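Formate dehydrogenase (PDB 6TTB) probably oxidises formate to carbon dioxide with NAD as the hydride acceptor, working as a two-subunit assembly. Local coordinates at residues Y162-R167 against L176-N181; I90-F95 against S121-L126; Q305-P308 against W313-M316. One frame throughout, in Å; residues are numbered along the deposited sequence.

Interaction 1: Y162-R167 against L176-N181; sequences YEEGHR and LSQVGN
Glu164 and Val179 mark the nearest approach of the two backbones, their CA atoms 5.7 Å apart. The short helical segments run nearly antiparallel, at 155°, with a closest axis approach of 9.3 Å. Backbone bonds of the i to i+4 kind hold each: Arg167 N to Glu163 O in one, Gly180 N to Leu176 O in the other. CG1 of Val179 packs on the backbone of Gly165, 3.7 Å from Gly165 N. The same methyl lies 4.0 Å from Glu164 CB, so one group touches both the Gly165 backbone and the start of the Glu164 side chain. The pair is a helical hairpin within the family's NAD-binding domain, and it reaches the second subunit of the assembly: Tyr162 OH and Glu163 OE2 bond to Glu163 and Tyr162 of that subunit, while His166 ND1 meets its Met321 O. The Glu164 chain bends at its second torsion (chi2 -57°), and its carboxylate end crosses the Gln178 chain at about a right angle. Gln178, with CG anti to the backbone N (chi1 -170°), brings NE2 close to Glu164 OE1, but without the alignment of a hydrogen bond. Arg167 NH1, one turn along the same helix, forms a salt bridge with Glu164 OE2, and Glu164 OE1 receives a weak bond from Gln168. The guanidinium of Arg167 approaches Gln178 obliquely, Arg167 NH1 to Gln178 NE2 3.8 Å, while its NH2 pairs with Glu173.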
ATOM      1  N   TYR A 162      -2.717  -3.888   5.406  1.00 20.96           N
ATOM      2  CA  TYR A 162      -3.851  -3.787   4.513  1.00 17.93           C
ATOM      3  C   TYR A 162      -4.438  -5.155   4.190  1.00 20.77           C
ATOM      4  O   TYR A 162      -5.623  -5.281   3.969  1.00 23.02           O
ATOM      5  CB  TYR A 162      -3.426  -3.146   3.211  1.00 15.15           C
ATOM      6  CG  TYR A 162      -4.490  -3.189   2.153  1.00 13.70           C
ATOM      7  CD1 TYR A 162      -5.571  -2.312   2.180  1.00 13.36           C
ATOM      8  CD2 TYR A 162      -4.467  -4.176   1.182  1.00 13.24           C
ATOM      9  CE1 TYR A 162      -6.619  -2.425   1.264  1.00 12.59           C
ATOM     10  CE2 TYR A 162      -5.501  -4.331   0.272  1.00 12.55           C
ATOM     11  CZ  TYR A 162      -6.563  -3.427   0.296  1.00 13.24           C
ATOM     12  OH  TYR A 162      -7.489  -3.503  -0.679  1.00 12.36           O
ATOM     13  N   GLU A 163      -3.595  -6.172   4.084  1.00 29.48           N
ATOM     14  CA  GLU A 163      -4.104  -7.429   3.561  1.00 30.40           C
ATOM     15  C   GLU A 163      -5.125  -7.998   4.507  1.00 24.57           C
ATOM     16  O   GLU A 163      -6.154  -8.471   4.090  1.00 26.81           O
ATOM     17  CB  GLU A 163      -2.999  -8.437   3.326  1.00 29.26           C
ATOM     18  CG  GLU A 163      -2.387  -8.289   1.969  1.00 33.40           C
ATOM     19  CD  GLU A 163      -3.330  -8.493   0.807  1.00 38.10           C
ATOM     20  OE1 GLU A 163      -4.106  -9.500   0.825  1.00 36.04           O
ATOM     21  OE2 GLU A 163      -3.294  -7.655  -0.107  1.00 42.97           O
ATOM     22  N   GLU A 164      -4.804  -7.949   5.776  1.00 26.67           N
ATOM     23  CA  GLU A 164      -5.675  -8.482   6.795  1.00 27.49           C
ATOM     24  C   GLU A 164      -6.908  -7.616   6.875  1.00 24.94           C
ATOM     25  O   GLU A 164      -8.021  -8.122   6.985  1.00 31.51           O
ATOM     26  CB  GLU A 164      -4.956  -8.557   8.139  1.00 29.37           C
ATOM     27  CG  GLU A 164      -4.839  -9.981   8.644  1.00 32.93           C
ATOM     28  CD  GLU A 164      -6.195 -10.662   8.771  1.00 29.87           C
ATOM     29  OE1 GLU A 164      -6.871 -10.384   9.738  1.00 29.90           O
ATOM     30  OE2 GLU A 164      -6.566 -11.475   7.886  1.00 28.06           O
ATOM     31  N   GLY A 165      -6.701  -6.317   6.751  1.00 19.82           N
ATOM     32  CA  GLY A 165      -7.807  -5.389   6.862  1.00 17.03           C
ATOM     33  C   GLY A 165      -8.824  -5.637   5.768  1.00 16.74           C
ATOM     34  O   GLY A 165     -10.034  -5.508   5.999  1.00 14.78           O
ATOM     35  N   HIS A 166      -8.329  -6.010   4.575  1.00 17.35           N
ATOM     36  CA  HIS A 166      -9.225  -6.203   3.420  1.00 21.31           C
ATOM     37  C   HIS A 166      -9.877  -7.600   3.461  1.00 26.09           C
ATOM     38  O   HIS A 166     -11.030  -7.785   3.026  1.00 26.29           O
ATOM     39  CB  HIS A 166      -8.487  -5.933   2.097  1.00 20.06           C
ATOM     40  CG  HIS A 166      -9.341  -6.059   0.878  1.00 19.14           C
ATOM     41  ND1 HIS A 166     -10.267  -5.108   0.527  1.00 21.00           N
ATOM     42  CD2 HIS A 166      -9.335  -6.948  -0.139  1.00 19.70           C
ATOM     43  CE1 HIS A 166     -10.904  -5.478  -0.567  1.00 18.64           C
ATOM     44  NE2 HIS A 166     -10.383  -6.623  -0.967  1.00 19.05           N
ATOM     45  N   ARG A 167      -9.131  -8.586   3.965  1.00 22.45           N
ATOM     46  CA  ARG A 167      -9.654  -9.932   4.054  1.00 27.76           C
ATOM     47  C   ARG A 167     -10.899  -9.892   4.938  1.00 31.41           C
ATOM     48  O   ARG A 167     -12.008 -10.193   4.505  1.00 32.27           O
ATOM     49  CB  ARG A 167      -8.588 -10.765   4.758  1.00 30.37           C
ATOM     50  CG  ARG A 167      -8.621 -12.244   4.466  1.00 26.71           C
ATOM     51  CD  ARG A 167      -7.985 -12.915   5.682  1.00 25.05           C
ATOM     52  NE  ARG A 167      -9.143 -13.443   6.344  1.00 24.71           N
ATOM     53  CZ  ARG A 167      -9.550 -13.089   7.532  1.00 23.81           C
ATOM     54  NH1 ARG A 167      -8.807 -12.260   8.266  1.00 24.78           N
ATOM     55  NH2 ARG A 167     -10.679 -13.597   8.003  1.00 16.62           N
ATOM     56  N   LEU A 176     -10.529  -6.522  15.515  1.00 28.27           N
ATOM     57  CA  LEU A 176      -9.481  -5.533  15.533  1.00 29.75           C
ATOM     58  C   LEU A 176      -8.228  -6.078  16.220  1.00 27.70           C
ATOM     59  O   LEU A 176      -7.159  -5.518  16.097  1.00 25.23           O
ATOM     60  CB  LEU A 176     -10.038  -4.275  16.197  1.00 27.71           C
ATOM     61  CG  LEU A 176     -10.567  -3.248  15.191  1.00 34.21           C
ATOM     62  CD1 LEU A 176     -11.207  -3.931  13.994  1.00 27.06           C
ATOM     63  CD2 LEU A 176     -11.532  -2.272  15.828  1.00 32.01           C
ATOM     64  N   SER A 177      -8.366  -7.149  16.977  1.00 32.16           N
ATOM     65  CA  SER A 177      -7.183  -7.692  17.630  1.00 37.54           C
ATOM     66  C   SER A 177      -6.254  -8.222  16.567  1.00 45.74           C
ATOM     67  O   SER A 177      -5.048  -7.997  16.628  1.00 60.47           O
ATOM     68  CB  SER A 177      -7.522  -8.755  18.627  1.00 29.35           C
ATOM     69  OG  SER A 177      -8.085  -8.130  19.780  1.00 34.27           O
ATOM     70  N   GLN A 178      -6.847  -8.857  15.550  1.00 43.06           N
ATOM     71  CA  GLN A 178      -6.049  -9.712  14.712  1.00 39.59           C
ATOM     72  C   GLN A 178      -5.472  -8.907  13.583  1.00 31.58           C
ATOM     73  O   GLN A 178      -4.462  -9.330  13.004  1.00 34.70           O
ATOM     74  CB  GLN A 178      -6.847 -10.891  14.185  1.00 52.09           C
ATOM     75  CG  GLN A 178      -5.955 -11.914  13.503  1.00 48.56           C
ATOM     76  CD  GLN A 178      -6.756 -12.765  12.551  1.00 48.46           C
ATOM     77  OE1 GLN A 178      -7.622 -13.531  12.952  1.00 35.64           O
ATOM     78  NE2 GLN A 178      -6.504 -12.593  11.264  1.00 50.11           N
ATOM     79  N   VAL A 179      -6.174  -7.811  13.215  1.00 22.81           N
ATOM     80  CA  VAL A 179      -5.602  -6.844  12.295  1.00 21.38           C
ATOM     81  C   VAL A 179      -4.575  -6.057  13.058  1.00 28.43           C
ATOM     82  O   VAL A 179      -3.476  -5.765  12.549  1.00 34.80           O
ATOM     83  CB  VAL A 179      -6.579  -5.819  11.747  1.00 18.78           C
ATOM     84  CG1 VAL A 179      -6.269  -5.462  10.313  1.00 15.36           C
ATOM     85  CG2 VAL A 179      -8.054  -6.095  12.029  1.00 21.93           C
ATOM     86  N   GLY A 180      -4.990  -5.595  14.233  1.00 23.73           N
ATOM     87  CA  GLY A 180      -4.139  -4.738  15.019  1.00 26.49           C
ATOM     88  C   GLY A 180      -2.742  -5.334  15.160  1.00 25.58           C
ATOM     89  O   GLY A 180      -1.725  -4.625  14.979  1.00 23.57           O
ATOM     90  N   ASN A 181      -2.729  -6.659  15.388  1.00 25.02           N
ATOM     91  CA  ASN A 181      -1.553  -7.429  15.756  1.00 21.41           C
ATOM     92  C   ASN A 181      -0.360  -7.109  14.845  1.00 22.52           C
ATOM     93  O   ASN A 181       0.770  -7.087  15.308  1.00 20.10           O
ATOM     94  CB  ASN A 181      -1.888  -8.911  15.857  1.00 24.98           C
ATOM     95  CG  ASN A 181      -0.835  -9.734  16.578  1.00 32.36           C
ATOM     96  OD1 ASN A 181      -0.860  -9.863  17.809  1.00 31.68           O
ATOM     97  ND2 ASN A 181       0.070 -10.333  15.813  1.00 29.58           N
TER

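Interaction 2: I90-F95 against S121-L126; sequences IISAPF and SDHVDL
Ser92 and His123 are the one pair in close contact between the segments, and the contact is one of packing. The hydroxyl oxygen Ser92 OG lies 3.4 Å from His123 NE2 and 3.5 Å from His123 CD2, obliquely placed against that corner of the imidazole; the angle is too poor for a hydrogen bond. Each CB points at the opposing segment, and a first torsion that tucks the next atom between backbone N and carbonyl carbon (chi1 72° for Ser92, 57° for His123) sets Ser92 OG beside NE2 and CD2 of the ring. One face of the imidazole is covered from its own segment by CG2 of Val124, 3.6 Å above the ring plane and offset toward the rim.

Among the hydrogen bonds, the backbone one from Val124 N to Ser121 O, 3.1 Å, closes a type I beta turn that holds His123 at its third position. Ser92 OG has a weak bond with Ala98 N. Phe95, at the end of the first segment, touches the bound NAD.

The five-stranded parallel sheet here probably belongs to the smaller domain beside the NAD-binding domain, as in relatives among the D-2-hydroxyacid dehydrogenases. Strand 89-92 is central in it, paired with 34-38 on one flank and 113-116 on the other. The contact joins the end of strand 89-92 to the turn after strand 113-116, where His123 packs over Thr116 and the chain runs on through the N-cap Asp125 into helix 126-131.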
ATOM      1  N   ILE A  90      13.913  -8.785 -32.706  1.00 23.62           N
ATOM      2  CA  ILE A  90      12.925  -9.352 -31.815  1.00 22.43           C
ATOM      3  C   ILE A  90      12.533  -8.281 -30.782  1.00 26.59           C
ATOM      4  O   ILE A  90      13.350  -7.386 -30.424  1.00 21.82           O
ATOM      5  CB  ILE A  90      13.478 -10.606 -31.144  1.00 23.47           C
ATOM      6  CG1 ILE A  90      12.439 -11.281 -30.245  1.00 21.96           C
ATOM      7  CG2 ILE A  90      14.789 -10.292 -30.393  1.00 24.65           C
ATOM      8  CD1 ILE A  90      11.389 -12.082 -31.012  1.00 20.90           C
ATOM      9  N   ILE A  91      11.268  -8.371 -30.325  1.00 22.41           N
ATOM     10  CA  ILE A  91      10.760  -7.396 -29.385  1.00 20.71           C
ATOM     11  C   ILE A  91       9.899  -8.083 -28.332  1.00 18.43           C
ATOM     12  O   ILE A  91       9.005  -8.852 -28.670  1.00 22.92           O
ATOM     13  CB  ILE A  91       9.994  -6.291 -30.128  1.00 18.08           C
ATOM     14  CG1 ILE A  91      10.930  -5.495 -31.066  1.00 20.95           C
ATOM     15  CG2 ILE A  91       9.396  -5.379 -29.109  1.00 17.59           C
ATOM     16  CD1 ILE A  91      10.212  -4.454 -31.993  1.00 15.67           C
ATOM     17  N   SER A  92      10.143  -7.766 -27.064  1.00 15.15           N
ATOM     18  CA  SER A  92       9.235  -8.207 -26.003  1.00 16.75           C
ATOM     19  C   SER A  92       9.419  -7.351 -24.749  1.00 18.69           C
ATOM     20  O   SER A  92      10.357  -6.560 -24.678  1.00 19.08           O
ATOM     21  CB  SER A  92       9.434  -9.660 -25.661  1.00 13.18           C
ATOM     22  OG  SER A  92      10.650  -9.811 -24.971  1.00 10.53           O
ATOM     23  N   ALA A  93       8.519  -7.556 -23.761  1.00 18.16           N
ATOM     24  CA  ALA A  93       8.552  -6.847 -22.497  1.00 15.61           C
ATOM     25  C   ALA A  93       8.995  -7.794 -21.395  1.00 18.15           C
ATOM     26  O   ALA A  93       8.737  -8.996 -21.447  1.00 18.91           O
ATOM     27  CB  ALA A  93       7.194  -6.315 -22.216  1.00 13.24           C
ATOM     28  N   PRO A  94       9.611  -7.286 -20.324  1.00 19.41           N
ATOM     29  CA  PRO A  94      10.079  -8.145 -19.239  1.00 25.19           C
ATOM     30  C   PRO A  94       8.914  -8.843 -18.522  1.00 35.50           C
ATOM     31  O   PRO A  94       9.075  -9.936 -17.942  1.00 31.44           O
ATOM     32  CB  PRO A  94      10.805  -7.222 -18.236  1.00 25.76           C
ATOM     33  CG  PRO A  94      10.803  -5.814 -18.908  1.00 27.24           C
ATOM     34  CD  PRO A  94       9.857  -5.866 -20.095  1.00 20.85           C
ATOM     35  N   PHE A  95       7.732  -8.192 -18.587  1.00 33.95           N
ATOM     36  CA  PHE A  95       6.519  -8.687 -17.986  1.00 23.60           C
ATOM     37  C   PHE A  95       6.076  -9.986 -18.666  1.00 24.52           C
ATOM     38  O   PHE A  95       5.270 -10.738 -18.128  1.00 26.53           O
ATOM     39  CB  PHE A  95       5.461  -7.600 -18.031  1.00 20.47           C
ATOM     40  CG  PHE A  95       5.985  -6.195 -17.938  1.00 20.23           C
ATOM     41  CD1 PHE A  95       6.561  -5.703 -16.753  1.00 19.16           C
ATOM     42  CD2 PHE A  95       5.799  -5.305 -18.997  1.00 18.06           C
ATOM     43  CE1 PHE A  95       6.973  -4.373 -16.665  1.00 15.15           C
ATOM     44  CE2 PHE A  95       6.255  -3.990 -18.915  1.00 14.93           C
ATOM     45  CZ  PHE A  95       6.827  -3.532 -17.749  1.00 15.27           C
ATOM     46  N   SER A 121      16.460  -6.749 -19.227  1.00 31.55           N
ATOM     47  CA  SER A 121      16.816  -7.568 -20.356  1.00 30.26           C
ATOM     48  C   SER A 121      17.360  -8.881 -19.892  1.00 28.23           C
ATOM     49  O   SER A 121      18.146  -9.493 -20.589  1.00 35.69           O
ATOM     50  CB  SER A 121      17.774  -6.880 -21.172  1.00 26.49           C
ATOM     51  OG  SER A 121      17.143  -5.706 -21.611  1.00 35.98           O
ATOM     52  N   ASP A 122      16.985  -9.297 -18.699  1.00 26.73           N
ATOM     53  CA  ASP A 122      17.649 -10.506 -18.242  1.00 24.69           C
ATOM     54  C   ASP A 122      17.081 -11.683 -19.013  1.00 21.47           C
ATOM     55  O   ASP A 122      17.648 -12.739 -18.930  1.00 25.60           O
ATOM     56  CB  ASP A 122      17.864 -10.611 -16.717  1.00 26.03           C
ATOM     57  CG  ASP A 122      16.683 -10.059 -15.898  1.00 45.89           C
ATOM     58  OD1 ASP A 122      16.328  -8.834 -16.090  1.00 46.69           O
ATOM     59  OD2 ASP A 122      16.050 -10.863 -15.135  1.00 40.54           O
ATOM     60  N   HIS A 123      16.105 -11.448 -19.911  1.00 17.83           N
ATOM     61  CA  HIS A 123      15.499 -12.537 -20.688  1.00 18.09           C
ATOM     62  C   HIS A 123      16.361 -12.843 -21.909  1.00 19.30           C
ATOM     63  O   HIS A 123      16.021 -13.692 -22.750  1.00 25.17           O
ATOM     64  CB  HIS A 123      14.017 -12.223 -21.070  1.00 19.26           C
ATOM     65  CG  HIS A 123      13.848 -10.932 -21.852  1.00 20.35           C
ATOM     66  ND1 HIS A 123      14.110  -9.647 -21.306  1.00 22.23           N
ATOM     67  CD2 HIS A 123      13.541 -10.699 -23.145  1.00 19.67           C
ATOM     68  CE1 HIS A 123      14.001  -8.712 -22.260  1.00 17.56           C
ATOM     69  NE2 HIS A 123      13.615  -9.319 -23.381  1.00 16.18           N
ATOM     70  N   VAL A 124      17.490 -12.174 -22.011  1.00 19.60           N
ATOM     71  CA  VAL A 124      18.329 -12.332 -23.204  1.00 23.85           C
ATOM     72  C   VAL A 124      19.712 -12.729 -22.749  1.00 26.93           C
ATOM     73  O   VAL A 124      20.267 -12.052 -21.881  1.00 36.28           O
ATOM     74  CB  VAL A 124      18.411 -11.027 -24.053  1.00 23.94           C
ATOM     75  CG1 VAL A 124      19.199 -11.235 -25.342  1.00 20.06           C
ATOM     76  CG2 VAL A 124      17.019 -10.454 -24.372  1.00 23.38           C
ATOM     77  N   ASP A 125      20.280 -13.764 -23.407  1.00 26.20           N
ATOM     78  CA  ASP A 125      21.637 -14.208 -23.164  1.00 24.84           C
ATOM     79  C   ASP A 125      22.625 -13.161 -23.679  1.00 27.35           C
ATOM     80  O   ASP A 125      23.015 -13.222 -24.841  1.00 27.23           O
ATOM     81  CB  ASP A 125      21.907 -15.486 -23.933  1.00 28.89           C
ATOM     82  CG  ASP A 125      23.135 -16.204 -23.418  1.00 33.73           C
ATOM     83  OD1 ASP A 125      24.331 -15.740 -23.732  1.00 27.94           O
ATOM     84  OD2 ASP A 125      22.920 -17.186 -22.724  1.00 31.59           O
ATOM     85  N   LEU A 126      23.046 -12.213 -22.810  1.00 25.61           N
ATOM     86  CA  LEU A 126      23.869 -11.094 -23.256  1.00 28.60           C
ATOM     87  C   LEU A 126      25.188 -11.586 -23.841  1.00 28.00           C
ATOM     88  O   LEU A 126      25.550 -11.191 -24.932  1.00 32.45           O
ATOM     89  CB  LEU A 126      24.061 -10.102 -22.107  1.00 25.93           C
ATOM     90  CG  LEU A 126      22.737  -9.585 -21.532  1.00 23.25           C
ATOM     91  CD1 LEU A 126      23.005  -8.588 -20.413  1.00 21.60           C
ATOM     92  CD2 LEU A 126      21.889  -8.944 -22.629  1.00 18.66           C
TER

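Interaction 3: Q305-P308 against W313-M316; sequences QPAP and WRTM
Arg314 reaches the 305-308 loop with CG anti to its own carbonyl carbon (chi1 -59°) and a chain fully extended from CG to NE, which carries the guanidinium to the carbonyls of Ala307 and Pro308. Two consecutive oxygens then meet one edge of the flat group. Arg314 NE donates to Pro308 O at 3.1 Å, nearly straight at 167°; Arg314 NH2 donates to Ala307 O, also at 3.1 Å, with an angle of 154°. Both oxygens lie close to the guanidinium plane, yet each donor stands above the plane of the carbonyl it binds, so neither bond follows a lone-pair direction. Beside this fork, the methyl CB of Ala307 approaches Arg314 NH2 to 3.9 Å.

Prolines flank Ala307 in the loop, and the peptide bond before Pro306 is cis. Both segments belong to the connection from strand 294-299 to strand 319-321 in the NAD-binding domain, which here folds back on itself. Trp302 makes a cation-pi contact with Arg314. From the second subunit, Trp174 packs on Pro306 and Ala307, Ser169 O accepts from Arg314 NH1, and Glu173 O is a second acceptor for Arg314 NH2.

All three guanidinium nitrogens therefore have partners, and every hydrogen-bond acceptor named is a neutral backbone oxygen. The buried positive charge is probably eased by these carbonyl dipoles and by the indole, and one arginine ties the loop both to itself and to the subunit interface.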
ATOM      1  N   GLN A 305       9.901 -15.463 -15.013  1.00 16.58           N
ATOM      2  CA  GLN A 305       8.690 -14.833 -15.452  1.00 18.00           C
ATOM      3  C   GLN A 305       8.450 -15.322 -16.854  1.00 21.51           C
ATOM      4  O   GLN A 305       9.415 -15.464 -17.601  1.00 25.26           O
ATOM      5  CB  GLN A 305       8.874 -13.323 -15.513  1.00 18.31           C
ATOM      6  CG  GLN A 305       9.025 -12.707 -14.144  1.00 18.29           C
ATOM      7  CD  GLN A 305       8.675 -11.235 -14.069  1.00 18.75           C
ATOM      8  OE1 GLN A 305       8.712 -10.625 -12.978  1.00 19.43           O
ATOM      9  NE2 GLN A 305       8.361 -10.647 -15.221  1.00 16.31           N
ATOM     10  N   PRO A 306       7.185 -15.643 -17.227  1.00 18.87           N
ATOM     11  CA  PRO A 306       6.057 -15.514 -16.290  1.00 18.02           C
ATOM     12  C   PRO A 306       6.257 -16.410 -15.090  1.00 16.65           C
ATOM     13  O   PRO A 306       6.854 -17.432 -15.202  1.00 21.49           O
ATOM     14  CB  PRO A 306       4.825 -15.965 -17.058  1.00 16.23           C
ATOM     15  CG  PRO A 306       5.268 -15.853 -18.546  1.00 19.83           C
ATOM     16  CD  PRO A 306       6.780 -16.061 -18.575  1.00 16.86           C
ATOM     17  N   ALA A 307       5.798 -15.970 -13.933  1.00 16.37           N
ATOM     18  CA  ALA A 307       5.729 -16.810 -12.762  1.00 16.17           C
ATOM     19  C   ALA A 307       4.873 -18.044 -13.063  1.00 17.38           C
ATOM     20  O   ALA A 307       3.719 -17.952 -13.495  1.00 14.68           O
ATOM     21  CB  ALA A 307       5.216 -16.018 -11.584  1.00 13.63           C
ATOM     22  N   PRO A 308       5.441 -19.247 -12.881  1.00 18.05           N
ATOM     23  CA  PRO A 308       4.673 -20.465 -13.062  1.00 16.84           C
ATOM     24  C   PRO A 308       3.505 -20.388 -12.098  1.00 17.31           C
ATOM     25  O   PRO A 308       3.634 -19.770 -11.006  1.00 15.90           O
ATOM     26  CB  PRO A 308       5.648 -21.603 -12.676  1.00 16.15           C
ATOM     27  CG  PRO A 308       7.019 -20.990 -12.858  1.00 17.64           C
ATOM     28  CD  PRO A 308       6.869 -19.482 -12.604  1.00 17.59           C
ATOM     29  N   TRP A 313       5.830 -18.055  -4.168  1.00 26.47           N
ATOM     30  CA  TRP A 313       5.662 -16.659  -3.768  1.00 24.95           C
ATOM     31  C   TRP A 313       4.198 -16.238  -3.869  1.00 30.32           C
ATOM     32  O   TRP A 313       3.816 -15.223  -3.331  1.00 36.99           O
ATOM     33  CB  TRP A 313       6.560 -15.729  -4.594  1.00 19.47           C
ATOM     34  CG  TRP A 313       7.988 -15.704  -4.140  1.00 17.60           C
ATOM     35  CD1 TRP A 313       8.543 -16.468  -3.158  1.00 17.42           C
ATOM     36  CD2 TRP A 313       9.050 -14.880  -4.674  1.00 16.26           C
ATOM     37  NE1 TRP A 313       9.888 -16.201  -3.057  1.00 19.53           N
ATOM     38  CE2 TRP A 313      10.229 -15.227  -3.970  1.00 17.48           C
ATOM     39  CE3 TRP A 313       9.106 -13.829  -5.603  1.00 14.90           C
ATOM     40  CZ2 TRP A 313      11.461 -14.613  -4.229  1.00 15.44           C
ATOM     41  CZ3 TRP A 313      10.331 -13.283  -5.921  1.00 15.43           C
ATOM     42  CH2 TRP A 313      11.486 -13.650  -5.212  1.00 16.36           C
ATOM     43  N   ARG A 314       3.381 -17.012  -4.586  1.00 33.33           N
ATOM     44  CA  ARG A 314       2.001 -16.600  -4.808  1.00 24.48           C
ATOM     45  C   ARG A 314       1.166 -16.873  -3.552  1.00 22.26           C
ATOM     46  O   ARG A 314       0.298 -16.112  -3.222  1.00 22.55           O
ATOM     47  CB  ARG A 314       1.424 -17.382  -5.985  1.00 22.26           C
ATOM     48  CG  ARG A 314       2.178 -17.194  -7.293  1.00 19.88           C
ATOM     49  CD  ARG A 314       1.374 -17.945  -8.347  1.00 20.17           C
ATOM     50  NE  ARG A 314       1.694 -17.705  -9.761  1.00 18.17           N
ATOM     51  CZ  ARG A 314       1.092 -16.801 -10.551  1.00 16.29           C
ATOM     52  NH1 ARG A 314       0.140 -15.990 -10.098  1.00 14.69           N
ATOM     53  NH2 ARG A 314       1.418 -16.756 -11.813  1.00 16.49           N
ATOM     54  N   THR A 315       1.512 -17.932  -2.835  1.00 23.38           N
ATOM     55  CA  THR A 315       0.693 -18.613  -1.837  1.00 23.03           C
ATOM     56  C   THR A 315       1.313 -18.354  -0.467  1.00 20.38           C
ATOM     57  O   THR A 315       0.910 -18.972   0.504  1.00 23.26           O
ATOM     58  CB  THR A 315       0.834 -20.147  -2.046  1.00 29.08           C
ATOM     59  OG1 THR A 315       0.186 -20.440  -3.261  1.00 32.28           O
ATOM     60  CG2 THR A 315       0.304 -21.043  -0.937  1.00 27.18           C
ATOM     61  N   MET A 316       2.454 -17.678  -0.421  1.00 16.26           N
ATOM     62  CA  MET A 316       3.216 -17.781   0.816  1.00 18.52           C
ATOM     63  C   MET A 316       2.628 -16.779   1.801  1.00 23.37           C
ATOM     64  O   MET A 316       2.034 -15.781   1.381  1.00 19.22           O
ATOM     65  CB  MET A 316       4.741 -17.591   0.614  1.00 17.73           C
ATOM     66  CG  MET A 316       5.166 -16.120   0.448  1.00 20.65           C
ATOM     67  SD  MET A 316       6.629 -15.818  -0.517  1.00 23.72           S
ATOM     68  CE  MET A 316       6.547 -14.044  -0.772  1.00 18.87           C
TER

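How the interactions relate
Interaction 1 is the most peripheral, a partly buried helical hairpin with its centre about 28 Å from the chain's centre, whereas interactions 2 and 3 are buried, their centres about 12 and 14 Å from the chain's centre. Interaction 2 belongs to the smaller five-stranded sheet; the other two lie in the NAD-binding domain. Interactions 2 and 3 touch where Gln305 NE2 meets Pro94 O at 2.9 Å. Interactions 1 and 3 stay about 9 Å apart at their nearest atoms. All three reach the second subunit, interaction 2 through Phe95 alone. Chemistry differs accordingly: charged and amide side chains beside a valine methyl in the first, a packed serine and histidine in the second, arginine on carbonyls in the third.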